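Local coordinates for DUF2235 domain-containing protein (Pseudomonas aeruginosa, PDB 4O5P) that acts as a type VI secretion phospholipase effector, Tle1, probably hydrolysing membrane phospholipids through an alpha/beta-hydrolase catalytic domain, at residues A[569-572]-A[573-576]; A[801-804]-A[805-808]. All blocks are in the same frame, centred on the assembly; numbering follows the deposited sequence.

Contact 1. Residues A[569-572]-A[573-576]; sequences PLDQ and RQLL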
loop_
_atom_site.group_PDB
_atom_site.type_symbol
_atom_site.label_atom_id
_atom_site.label_comp_id
_atom_site.label_asym_id
_atom_site.label_seq_id
_atom_site.Cartn_x
_atom_site.Cartn_y
_atom_site.Cartn_z
ATOM N N PRO A 569 -2.960 -19.993 10.858
ATOM C CA PRO A 569 -2.068 -20.751 9.980
ATOM C C PRO A 569 -2.844 -21.788 9.183
ATOM O O PRO A 569 -3.157 -22.838 9.734
ATOM C CB PRO A 569 -1.144 -21.473 10.967
ATOM C CG PRO A 569 -1.179 -20.634 12.199
ATOM C CD PRO A 569 -2.584 -20.125 12.277
ATOM N N LEU A 570 -3.154 -21.502 7.918
ATOM C CA LEU A 570 -3.784 -22.503 7.055
ATOM C C LEU A 570 -3.016 -22.650 5.742
ATOM O O LEU A 570 -3.611 -22.867 4.686
ATOM C CB LEU A 570 -5.245 -22.147 6.772
ATOM C CG LEU A 570 -6.191 -21.961 7.963
ATOM C CD1 LEU A 570 -7.582 -21.600 7.481
ATOM C CD2 LEU A 570 -6.246 -23.203 8.837
ATOM N N ASP A 571 -1.692 -22.536 5.811
ATOM C CA ASP A 571 -0.872 -22.546 4.606
ATOM C C ASP A 571 -0.978 -23.820 3.769
ATOM O O ASP A 571 -0.922 -23.758 2.544
ATOM C CB ASP A 571 0.582 -22.214 4.935
ATOM C CG ASP A 571 0.765 -20.756 5.344
ATOM O OD1 ASP A 571 -0.055 -19.908 4.917
ATOM O OD2 ASP A 571 1.735 -20.463 6.080
ATOM N N GLN A 572 -1.148 -24.973 4.403
ATOM C CA GLN A 572 -1.323 -26.207 3.632
ATOM C C GLN A 572 -2.612 -26.209 2.810
ATOM O O GLN A 572 -2.566 -26.398 1.591
ATOM C CB GLN A 572 -1.271 -27.440 4.542
ATOM C CG GLN A 572 0.020 -27.554 5.322
ATOM C CD GLN A 572 0.005 -28.731 6.274
ATOM O OE1 GLN A 572 -0.944 -28.892 7.058
ATOM N NE2 GLN A 572 1.045 -29.569 6.207
ATOM N N ARG A 573 -3.757 -25.994 3.466
ATOM C CA ARG A 573 -5.037 -25.997 2.758
ATOM C C ARG A 573 -5.045 -24.907 1.694
ATOM O O ARG A 573 -5.532 -25.116 0.592
ATOM C CB ARG A 573 -6.214 -25.824 3.741
ATOM C CG ARG A 573 -7.351 -24.884 3.282
ATOM C CD ARG A 573 -8.221 -25.502 2.194
ATOM N NE ARG A 573 -9.381 -24.687 1.805
ATOM C CZ ARG A 573 -9.607 -24.239 0.569
ATOM N NH1 ARG A 573 -8.755 -24.516 -0.401
ATOM N NH2 ARG A 573 -10.693 -23.520 0.302
ATOM N N GLN A 574 -4.484 -23.750 2.021
ATOM C CA GLN A 574 -4.518 -22.622 1.091
ATOM C C GLN A 574 -3.605 -22.834 -0.109
ATOM O O GLN A 574 -3.999 -22.575 -1.247
ATOM C CB GLN A 574 -4.194 -21.318 1.812
ATOM C CG GLN A 574 -5.301 -20.883 2.761
ATOM C CD GLN A 574 -4.914 -19.706 3.633
ATOM O OE1 GLN A 574 -3.743 -19.296 3.681
ATOM N NE2 GLN A 574 -5.893 -19.167 4.352
ATOM N N LEU A 575 -2.393 -23.322 0.132
ATOM C CA LEU A 575 -1.503 -23.633 -0.990
ATOM C C LEU A 575 -2.052 -24.761 -1.867
ATOM O O LEU A 575 -2.057 -24.634 -3.088
ATOM C CB LEU A 575 -0.066 -23.925 -0.532
ATOM C CG LEU A 575 0.739 -22.741 -0.013
ATOM C CD1 LEU A 575 2.000 -23.229 0.664
ATOM C CD2 LEU A 575 1.083 -21.771 -1.136
ATOM N N LEU A 576 -2.543 -25.837 -1.256
ATOM C CA LEU A 576 -3.218 -26.900 -2.023
ATOM C C LEU A 576 -4.437 -26.407 -2.829
ATOM O O LEU A 576 -4.627 -26.803 -3.985
ATOM C CB LEU A 576 -3.617 -28.063 -1.106
ATOM C CG LEU A 576 -2.498 -28.905 -0.491
ATOM C CD1 LEU A 576 -3.100 -29.975 0.409
ATOM C CD2 LEU A 576 -1.648 -29.551 -1.584
HETATM O O HOH W 1 -2.298 -19.177 6.327
HETATM O O HOH W 2 -0.944 -19.487 2.660
#
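Leu570 O takes the amide hydrogen of Gln574 N at 2.9 Å, and the next two i to i+4 bonds, from Leu575 N to Asp571 O and from Leu576 N to Gln572 O, wind residues 570-576 into the opening turns of helix 571-587. Above the first carbonyl lies the side chain of Gln574. With CG beside its own backbone N (chi1 -70°) and the chain extended beyond it, the side chain runs back toward the helix start, CG lying 3.2 Å from Leu570 O and the amide NE2 3.9 Å from Leu570 CB. Its OE1 stays 3.9 Å from Asp571 OD1, the amide and carboxylate planes turned 54° apart, and two waters bridge the interval between these acceptors. One donates to Asp571 OD1 and to Gln574 OE1, its oxygen 3.0 Å from OE1; the other accepts from Leu570 N at 2.9 Å and also lies near both oxygens. This is a helix N-terminus with Leu570 at the N-cap, where a leucine has no side-chain acceptor to offer. Two amides of the first turn are instead held by Asp504: Gln572 N bonds OD1 and Arg573 N bonds OD2, probably easing the positive end of the helix dipole. Asp571 OD2 accepts from Gln391 N, tying the first turn to a distant part of the chain. Farther round, Leu575 lays CB and CG against Asp571 O, both at 3.2 Å; Leu575 is buried, and its side chain also touches Ala664.

Contact 2. Residues A[801-804]-A[805-808]; sequences QSPA and LQQV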
loop_
_atom_site.group_PDB
_atom_site.type_symbol
_atom_site.label_atom_id
_atom_site.label_comp_id
_atom_site.label_asym_id
_atom_site.label_seq_id
_atom_site.Cartn_x
_atom_site.Cartn_y
_atom_site.Cartn_z
ATOM N N GLN A 801 -41.428 10.156 -6.962
ATOM C CA GLN A 801 -42.209 9.675 -8.098
ATOM C C GLN A 801 -42.438 8.159 -8.045
ATOM O O GLN A 801 -43.443 7.661 -8.547
ATOM C CB GLN A 801 -41.495 10.051 -9.407
ATOM C CG GLN A 801 -41.147 11.543 -9.530
ATOM C CD GLN A 801 -39.767 11.795 -10.131
ATOM O OE1 GLN A 801 -39.203 10.933 -10.810
ATOM N NE2 GLN A 801 -39.217 12.982 -9.879
ATOM N N SER A 802 -41.503 7.429 -7.440
ATOM C CA SER A 802 -41.545 5.965 -7.440
ATOM C C SER A 802 -41.932 5.405 -6.082
ATOM O O SER A 802 -41.174 5.544 -5.118
ATOM C CB SER A 802 -40.176 5.379 -7.812
ATOM O OG SER A 802 -39.691 5.889 -9.045
ATOM N N PRO A 803 -43.113 4.772 -5.995
ATOM C CA PRO A 803 -43.432 3.982 -4.799
ATOM C C PRO A 803 -42.335 2.955 -4.468
ATOM O O PRO A 803 -42.010 2.755 -3.280
ATOM C CB PRO A 803 -44.740 3.300 -5.190
ATOM C CG PRO A 803 -45.419 4.332 -6.056
ATOM C CD PRO A 803 -44.306 5.003 -6.837
ATOM N N ALA A 804 -41.752 2.342 -5.501
ATOM C CA ALA A 804 -40.675 1.368 -5.309
ATOM C C ALA A 804 -39.454 1.984 -4.617
ATOM O O ALA A 804 -38.934 1.462 -3.605
ATOM C CB ALA A 804 -40.276 0.757 -6.648
ATOM N N LEU A 805 -38.982 3.094 -5.175
ATOM C CA LEU A 805 -37.866 3.795 -4.575
ATOM C C LEU A 805 -38.256 4.278 -3.182
ATOM O O LEU A 805 -37.398 4.431 -2.334
ATOM C CB LEU A 805 -37.409 4.961 -5.452
ATOM C CG LEU A 805 -36.753 4.595 -6.790
ATOM C CD1 LEU A 805 -36.190 5.824 -7.484
ATOM C CD2 LEU A 805 -35.667 3.538 -6.599
ATOM N N GLN A 806 -39.546 4.508 -2.931
ATOM C CA GLN A 806 -39.965 4.895 -1.582
ATOM C C GLN A 806 -39.708 3.752 -0.607
ATOM O O GLN A 806 -39.252 3.981 0.517
ATOM C CB GLN A 806 -41.434 5.316 -1.540
ATOM C CG GLN A 806 -41.744 6.619 -2.260
ATOM C CD GLN A 806 -43.240 6.859 -2.386
ATOM O OE1 GLN A 806 -44.023 6.491 -1.501
ATOM N NE2 GLN A 806 -43.647 7.467 -3.499
ATOM N N GLN A 807 -39.975 2.518 -1.025
ATOM C CA GLN A 807 -39.593 1.401 -0.142
ATOM C C GLN A 807 -38.078 1.318 0.070
ATOM O O GLN A 807 -37.600 1.158 1.217
ATOM C CB GLN A 807 -40.139 0.068 -0.643
ATOM C CG GLN A 807 -41.431 -0.351 0.061
ATOM C CD GLN A 807 -42.185 -1.398 -0.715
ATOM O OE1 GLN A 807 -41.767 -1.791 -1.803
ATOM N NE2 GLN A 807 -43.309 -1.857 -0.165
ATOM N N VAL A 808 -37.326 1.428 -1.025
ATOM C CA VAL A 808 -35.861 1.486 -0.907
ATOM C C VAL A 808 -35.441 2.521 0.135
ATOM O O VAL A 808 -34.633 2.237 1.017
ATOM C CB VAL A 808 -35.194 1.825 -2.252
ATOM C CG1 VAL A 808 -33.696 2.056 -2.075
ATOM C CG2 VAL A 808 -35.460 0.720 -3.271
#
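Ser802 O and Gln806 N, 2.9 Å apart, make the first i to i+4 bond of helix 803-814, bent at 141° at the hydrogen; the bonds that follow, Gln807 N to Pro803 O and Val808 N to Ala804 O, grow straighter, the last reaching 170° and lying in the carbonyl plane. The side chains meet on two sides of this turn. On one, Leu805 folds back against the serine: its CG is 3.7 Å from Ser802 CB, and its CD1 branch comes to 3.8 Å from Ser802 OG, so the serine presents its methylene and hydroxyl oxygen to a hydrocarbon branch. Leu805 is buried, and it also packs on Ala798 of the preceding helix 795-798. On the other, Gln806 reaches back over the start of the helix. Its CG sits beside the backbone N (chi1 -69°) and the rest is extended, which draws CG to 3.1 Å from Ser802 O and brings the amide over Pro803, with NE2 3.7 Å from Pro803 N. That NE2 has a weak hydrogen bond to Ala799 O. Val808, one turn on from Ala804, rests CG2 3.6 Å from Ala804 O and packs on Leu795, Thr757 and Ile759, so that Leu805 and Val808 together join the last modelled helix to helix 795-798, and Val808 also to the 754-759 loop. Although Ser802 OG makes no capping bond here, serine at the N-cap followed by proline at N1 is a common way to begin an alpha-helix, proline having no amide hydrogen to lose there.

Contacts 1 and 2 are both helix starts, at 569-576 and 801-808, but they lie far apart in the fold: their centres are about 47 Å apart, their nearest atoms about 34 Å, and they do not touch. The centre of contact 1 is about 24 Å from the centre of the chain, and Asp504 and Gln391 anchor it; that of contact 2, about 41 Å out, sits at the periphery near the end of the modelled chain. At contact 1 an aspartate from elsewhere takes two amides of the first turn; at contact 2 the N-cap serine makes no capping bond, its side chain lying against Leu805. Neither includes the probable catalytic residues Ser237, Asp281 and His379, whose arrangement is consistent with a hydrolase triad.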